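Local coordinates for protein tryptophan synthase alpha chain (Chlamydia trachomatis, PDB 6V82) that probably catalyses the aldol cleavage of indoleglycerol phosphate to indole and glyceraldehyde 3-phosphate, within the last step of tryptophan biosynthesis, at residues G38-L43 and A245-V250; I202-D207 and A215-Y220. All blocks are in the same frame, centred on the assembly; numbering follows the deposited sequence.

Contact 1: G38-L43 and A245-V250; sequences GGVDIL and ALAQTV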
loop_
_atom_site.group_PDB
_atom_site.type_symbol
_atom_site.label_atom_id
_atom_site.label_comp_id
_atom_site.label_asym_id
_atom_site.label_seq_id
_atom_site.Cartn_x
_atom_site.Cartn_y
_atom_site.Cartn_z
ATOM N N GLY A 38 51.342 -6.054 32.936
ATOM C CA GLY A 38 51.006 -7.420 32.604
ATOM C C GLY A 38 51.825 -8.034 31.497
ATOM O O GLY A 38 51.621 -9.210 31.178
ATOM N N GLY A 39 52.738 -7.268 30.891
ATOM C CA GLY A 39 53.666 -7.781 29.902
ATOM C C GLY A 39 53.402 -7.370 28.471
ATOM O O GLY A 39 54.158 -7.789 27.588
ATOM N N VAL A 40 52.362 -6.570 28.204
ATOM C CA VAL A 40 52.062 -6.156 26.836
ATOM C C VAL A 40 53.197 -5.287 26.310
ATOM O O VAL A 40 53.670 -4.377 26.999
ATOM C CB VAL A 40 50.708 -5.423 26.790
ATOM C CG1 VAL A 40 50.467 -4.804 25.415
ATOM C CG2 VAL A 40 49.555 -6.389 27.149
ATOM N N ASP A 41 53.652 -5.567 25.086
ATOM C CA ASP A 41 54.829 -4.885 24.547
ATOM C C ASP A 41 54.485 -3.661 23.716
ATOM O O ASP A 41 55.309 -2.745 23.587
ATOM C CB ASP A 41 55.658 -5.842 23.686
ATOM C CG ASP A 41 56.075 -7.100 24.435
ATOM O OD1 ASP A 41 55.582 -8.194 24.080
ATOM O OD2 ASP A 41 56.901 -6.994 25.375
ATOM N N ILE A 42 53.294 -3.627 23.140
ATOM C CA ILE A 42 52.869 -2.540 22.279
ATOM C C ILE A 42 51.410 -2.269 22.586
ATOM O O ILE A 42 50.589 -3.190 22.550
ATOM C CB ILE A 42 53.042 -2.898 20.790
ATOM C CG1 ILE A 42 54.517 -3.093 20.450
ATOM C CG2 ILE A 42 52.388 -1.838 19.917
ATOM C CD1 ILE A 42 54.759 -3.627 19.059
ATOM N N LEU A 43 51.081 -1.025 22.891
ATOM C CA LEU A 43 49.692 -0.640 23.086
ATOM C C LEU A 43 49.092 -0.183 21.764
ATOM O O LEU A 43 49.684 0.637 21.059
ATOM C CB LEU A 43 49.568 0.472 24.125
ATOM C CG LEU A 43 49.727 -0.056 25.537
ATOM C CD1 LEU A 43 49.524 1.051 26.541
ATOM C CD2 LEU A 43 48.760 -1.213 25.771
ATOM N N ALA A 245 46.363 -9.379 35.190
ATOM C CA ALA A 245 46.255 -10.831 35.308
ATOM C C ALA A 245 45.906 -11.480 33.976
ATOM O O ALA A 245 46.494 -12.503 33.605
ATOM C CB ALA A 245 45.211 -11.187 36.362
ATOM N N LEU A 246 44.953 -10.903 33.243
ATOM C CA LEU A 246 44.550 -11.482 31.964
ATOM C C LEU A 246 45.708 -11.492 30.972
ATOM O O LEU A 246 45.917 -12.485 30.263
ATOM C CB LEU A 246 43.359 -10.712 31.390
ATOM C CG LEU A 246 42.844 -11.210 30.040
ATOM C CD1 LEU A 246 42.528 -12.698 30.123
ATOM C CD2 LEU A 246 41.617 -10.418 29.595
ATOM N N ALA A 247 46.463 -10.390 30.903
ATOM C CA ALA A 247 47.652 -10.342 30.061
ATOM C C ALA A 247 48.610 -11.475 30.402
ATOM O O ALA A 247 49.133 -12.156 29.511
ATOM C CB ALA A 247 48.354 -8.995 30.229
ATOM N N GLN A 248 48.844 -11.690 31.697
ATOM C CA GLN A 248 49.849 -12.655 32.122
ATOM C C GLN A 248 49.471 -14.072 31.720
ATOM O O GLN A 248 50.356 -14.880 31.421
ATOM C CB GLN A 248 50.064 -12.557 33.635
ATOM C CG GLN A 248 50.659 -11.219 34.089
ATOM C CD GLN A 248 50.684 -11.048 35.608
ATOM O OE1 GLN A 248 49.897 -11.660 36.334
ATOM N NE2 GLN A 248 51.592 -10.212 36.090
ATOM N N THR A 249 48.170 -14.391 31.693
ATOM C CA THR A 249 47.730 -15.727 31.294
ATOM C C THR A 249 47.700 -15.912 29.779
ATOM O O THR A 249 47.795 -17.053 29.314
ATOM C CB THR A 249 46.341 -16.044 31.870
ATOM O OG1 THR A 249 45.375 -15.160 31.308
ATOM C CG2 THR A 249 46.313 -15.883 33.375
ATOM N N VAL A 250 47.586 -14.829 29.006
ATOM C CA VAL A 250 47.478 -14.918 27.546
ATOM C C VAL A 250 48.846 -14.935 26.876
ATOM O O VAL A 250 49.050 -15.642 25.885
ATOM C CB VAL A 250 46.612 -13.762 27.013
ATOM C CG1 VAL A 250 46.708 -13.677 25.500
ATOM C CG2 VAL A 250 45.173 -13.948 27.442
#
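Gly38 O is the polar atom on which the helix comes to rest. Ala247 CB touches it at 3.4 Å. Gln248 CG joins from the next residue, 3.7 Å from Gly38 O. These are van der Waals contacts between a carbonyl oxygen and two aliphatic carbons. With no side chain at Gly38 and one methyl at Ala247, the two backbones come close, with Gly38 CA 5.1 Å from Ala247 CA.

Gly39 takes a positive phi and ends the preceding helix in a Schellman motif. Val40 then adds a second, apolar contact. Its CG1 lies opposite the backbone N (chi1 172°), and the other branch, CG2, is the one that meets Ala247 CB, at 4.2 Å. The Ala247 methyl thus has the Gly38 carbonyl and a Val40 methyl as neighbours. Gln248 stands at the border of the contact. Its CG is beside its own backbone N (chi1 -65°), the chain is extended beyond CG, and the residue is exposed.

The helix is tied up within itself as well. Leu246 O accepts from Thr249 OG1 at 2.9 Å and also from Val250 N. The threonine hydroxyl is tilted 29° from the carbonyl plane.

The contact joins the last helix of the TIM barrel, 241-250, to the turn between helix 25-37 and strand 42-46. That turn belongs to the beta-alpha-beta crossover that starts at strand 13-19. Phe230 of helix 229-236 touches Val40, Leu246 and Ala247, so a third helix packs against both segments. Val40 also touches Leu35 of helix 25-37 and Cys14 of strand 13-19.

Contact 2: I202-D207 and A215-Y220; sequences IVDRRD and AHVLNY
Asp204 reaches from its strand to the helix side, where its CB packs on Val217 CG1 at 3.7 Å. Tyr220 CE2 lies a little farther from the same CB. CG is anti to the backbone N (chi1 -163°), and the carboxylate it carries divides its work. OD1 turns back to its own segment and accepts from Arg206 N at 3.0 Å, which makes an Asx turn. OD1 also sits over one face of the Arg206 guanidinium. OD2 has two partners. Tyr220 OH donates to it at 2.8 Å, on the anti side and 27° out of the carboxylate plane. Arg206 NH1 forms a salt bridge with the same OD2 at 2.9 Å. The buried carboxylate is therefore held at both oxygens, and the arginine would be expected to stabilise its negative charge.

OD2 lies at the edge of the Tyr220 ring. The ring and carboxylate planes are 51° apart. Val217 O lies over one ring face, and Val217 CG2 approaches Arg206 NE at 4.1 Å.

This pairing lies in a beta-alpha-beta crossover of the TIM barrel. Strand 202-205 leads through helix 211-218 to strand 223-226. Tyr220 also packs edge-to-face with Phe191 of helix 187-198, Val217 touches Phe224 of strand 223-226, and Pro176, just after strand 172-175, touches Asp204 and Arg206.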
loop_
_atom_site.group_PDB
_atom_site.type_symbol
_atom_site.label_atom_id
_atom_site.label_comp_id
_atom_site.label_asym_id
_atom_site.label_seq_id
_atom_site.Cartn_x
_atom_site.Cartn_y
_atom_site.Cartn_z
ATOM N N ILE A 202 56.285 -8.768 10.312
ATOM C CA ILE A 202 54.937 -9.050 9.833
ATOM C C ILE A 202 54.167 -9.670 10.987
ATOM O O ILE A 202 54.579 -10.703 11.532
ATOM C CB ILE A 202 54.946 -9.984 8.616
ATOM C CG1 ILE A 202 55.965 -9.507 7.587
ATOM C CG2 ILE A 202 53.579 -10.031 7.986
ATOM C CD1 ILE A 202 55.707 -8.121 7.086
ATOM N N VAL A 203 53.056 -9.044 11.364
ATOM C CA VAL A 203 52.266 -9.480 12.507
ATOM C C VAL A 203 50.916 -9.982 12.015
ATOM O O VAL A 203 50.201 -9.264 11.305
ATOM C CB VAL A 203 52.090 -8.352 13.538
ATOM C CG1 VAL A 203 51.167 -8.801 14.670
ATOM C CG2 VAL A 203 53.443 -7.930 14.073
ATOM N N ASP A 204 50.579 -11.218 12.395
ATOM C CA ASP A 204 49.250 -11.770 12.162
ATOM C C ASP A 204 48.197 -10.942 12.895
ATOM O O ASP A 204 48.224 -10.824 14.129
ATOM C CB ASP A 204 49.212 -13.226 12.628
ATOM C CG ASP A 204 48.023 -14.008 12.068
ATOM O OD1 ASP A 204 46.921 -13.431 11.931
ATOM O OD2 ASP A 204 48.201 -15.216 11.772
ATOM N N ARG A 205 47.261 -10.388 12.130
ATOM C CA ARG A 205 46.230 -9.483 12.622
ATOM C C ARG A 205 45.086 -10.202 13.337
ATOM O O ARG A 205 44.202 -9.538 13.886
ATOM C CB ARG A 205 45.706 -8.661 11.434
ATOM C CG ARG A 205 44.648 -7.585 11.714
ATOM C CD ARG A 205 45.146 -6.457 12.596
ATOM N NE ARG A 205 44.113 -5.435 12.774
ATOM C CZ ARG A 205 44.187 -4.423 13.643
ATOM N NH1 ARG A 205 45.260 -4.275 14.428
ATOM N NH2 ARG A 205 43.181 -3.553 13.730
ATOM N N ARG A 206 45.076 -11.533 13.375
ATOM C CA ARG A 206 43.922 -12.229 13.928
ATOM C C ARG A 206 43.830 -12.044 15.441
ATOM O O ARG A 206 44.832 -11.877 16.142
ATOM C CB ARG A 206 43.970 -13.710 13.575
ATOM C CG ARG A 206 44.803 -14.584 14.489
ATOM C CD ARG A 206 44.576 -16.053 14.135
ATOM N NE ARG A 206 45.431 -16.518 13.041
ATOM C CZ ARG A 206 45.151 -16.415 11.741
ATOM N NH1 ARG A 206 46.013 -16.882 10.850
ATOM N NH2 ARG A 206 44.023 -15.848 11.324
ATOM N N ASP A 207 42.600 -12.063 15.938
ATOM C CA ASP A 207 42.341 -11.789 17.345
ATOM C C ASP A 207 42.718 -12.998 18.184
ATOM O O ASP A 207 42.140 -14.076 18.030
ATOM C CB ASP A 207 40.870 -11.432 17.540
ATOM C CG ASP A 207 40.576 -10.854 18.916
ATOM O OD1 ASP A 207 41.510 -10.634 19.723
ATOM O OD2 ASP A 207 39.381 -10.627 19.188
ATOM N N ALA A 215 50.790 -18.721 21.209
ATOM C CA ALA A 215 51.994 -19.498 20.935
ATOM C C ALA A 215 51.969 -20.062 19.521
ATOM O O ALA A 215 52.998 -20.088 18.835
ATOM C CB ALA A 215 52.142 -20.620 21.958
ATOM N N HIS A 216 50.794 -20.499 19.062
ATOM C CA HIS A 216 50.664 -21.011 17.702
ATOM C C HIS A 216 50.988 -19.933 16.673
ATOM O O HIS A 216 51.740 -20.171 15.719
ATOM C CB HIS A 216 49.251 -21.546 17.487
ATOM C CG HIS A 216 49.017 -22.075 16.109
ATOM N ND1 HIS A 216 49.490 -23.302 15.695
ATOM C CD2 HIS A 216 48.371 -21.538 15.046
ATOM C CE1 HIS A 216 49.136 -23.504 14.438
ATOM N NE2 HIS A 216 48.456 -22.450 14.021
ATOM N N VAL A 217 50.424 -18.734 16.858
ATOM C CA VAL A 217 50.634 -17.639 15.914
ATOM C C VAL A 217 52.108 -17.250 15.848
ATOM O O VAL A 217 52.644 -16.980 14.767
ATOM C CB VAL A 217 49.740 -16.442 16.295
ATOM C CG1 VAL A 217 50.251 -15.159 15.652
ATOM C CG2 VAL A 217 48.306 -16.717 15.891
ATOM N N LEU A 218 52.794 -17.238 16.997
ATOM C CA LEU A 218 54.183 -16.787 17.059
ATOM C C LEU A 218 55.165 -17.722 16.347
ATOM O O LEU A 218 56.318 -17.329 16.144
ATOM C CB LEU A 218 54.602 -16.600 18.521
ATOM C CG LEU A 218 53.836 -15.524 19.295
ATOM C CD1 LEU A 218 54.141 -15.590 20.779
ATOM C CD2 LEU A 218 54.115 -14.129 18.748
ATOM N N ASN A 219 54.742 -18.935 15.966
ATOM C CA ASN A 219 55.593 -19.808 15.155
ATOM C C ASN A 219 56.003 -19.149 13.843
ATOM O O ASN A 219 57.079 -19.444 13.310
ATOM C CB ASN A 219 54.872 -21.121 14.841
ATOM C CG ASN A 219 55.017 -22.155 15.936
ATOM O OD1 ASN A 219 56.080 -22.291 16.546
ATOM N ND2 ASN A 219 53.943 -22.905 16.184
ATOM N N TYR A 220 55.150 -18.283 13.295
ATOM C CA TYR A 220 55.352 -17.688 11.977
ATOM C C TYR A 220 55.205 -16.176 11.967
ATOM O O TYR A 220 55.715 -15.529 11.044
ATOM C CB TYR A 220 54.362 -18.290 10.963
ATOM C CG TYR A 220 52.910 -18.180 11.398
ATOM C CD1 TYR A 220 52.279 -19.222 12.069
ATOM C CD2 TYR A 220 52.176 -17.019 11.156
ATOM C CE1 TYR A 220 50.958 -19.112 12.478
ATOM C CE2 TYR A 220 50.854 -16.900 11.562
ATOM C CZ TYR A 220 50.251 -17.947 12.221
ATOM O OH TYR A 220 48.938 -17.818 12.622
#

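How the contacts relate
From the N terminus the chain passes through strand 13-19 and helix 25-37 and reaches 38-43, the turn and the start of strand 42-46. This segment meets 245-250, near the C terminus, so contact 1 closes a long loop holding most of the barrel. Contact 2 is nested inside this loop. It closes a short loop between 202-207 and 215-220, and the chain then enters strand 223-226. Contact 1 ties the last helix to the turn that leads into strand 42-46, whereas contact 2 joins a late strand to the helix that follows it. Both reach the same parallel sheet. Their centres are about 15 Å apart and their nearest atoms about 6 Å, so they do not touch.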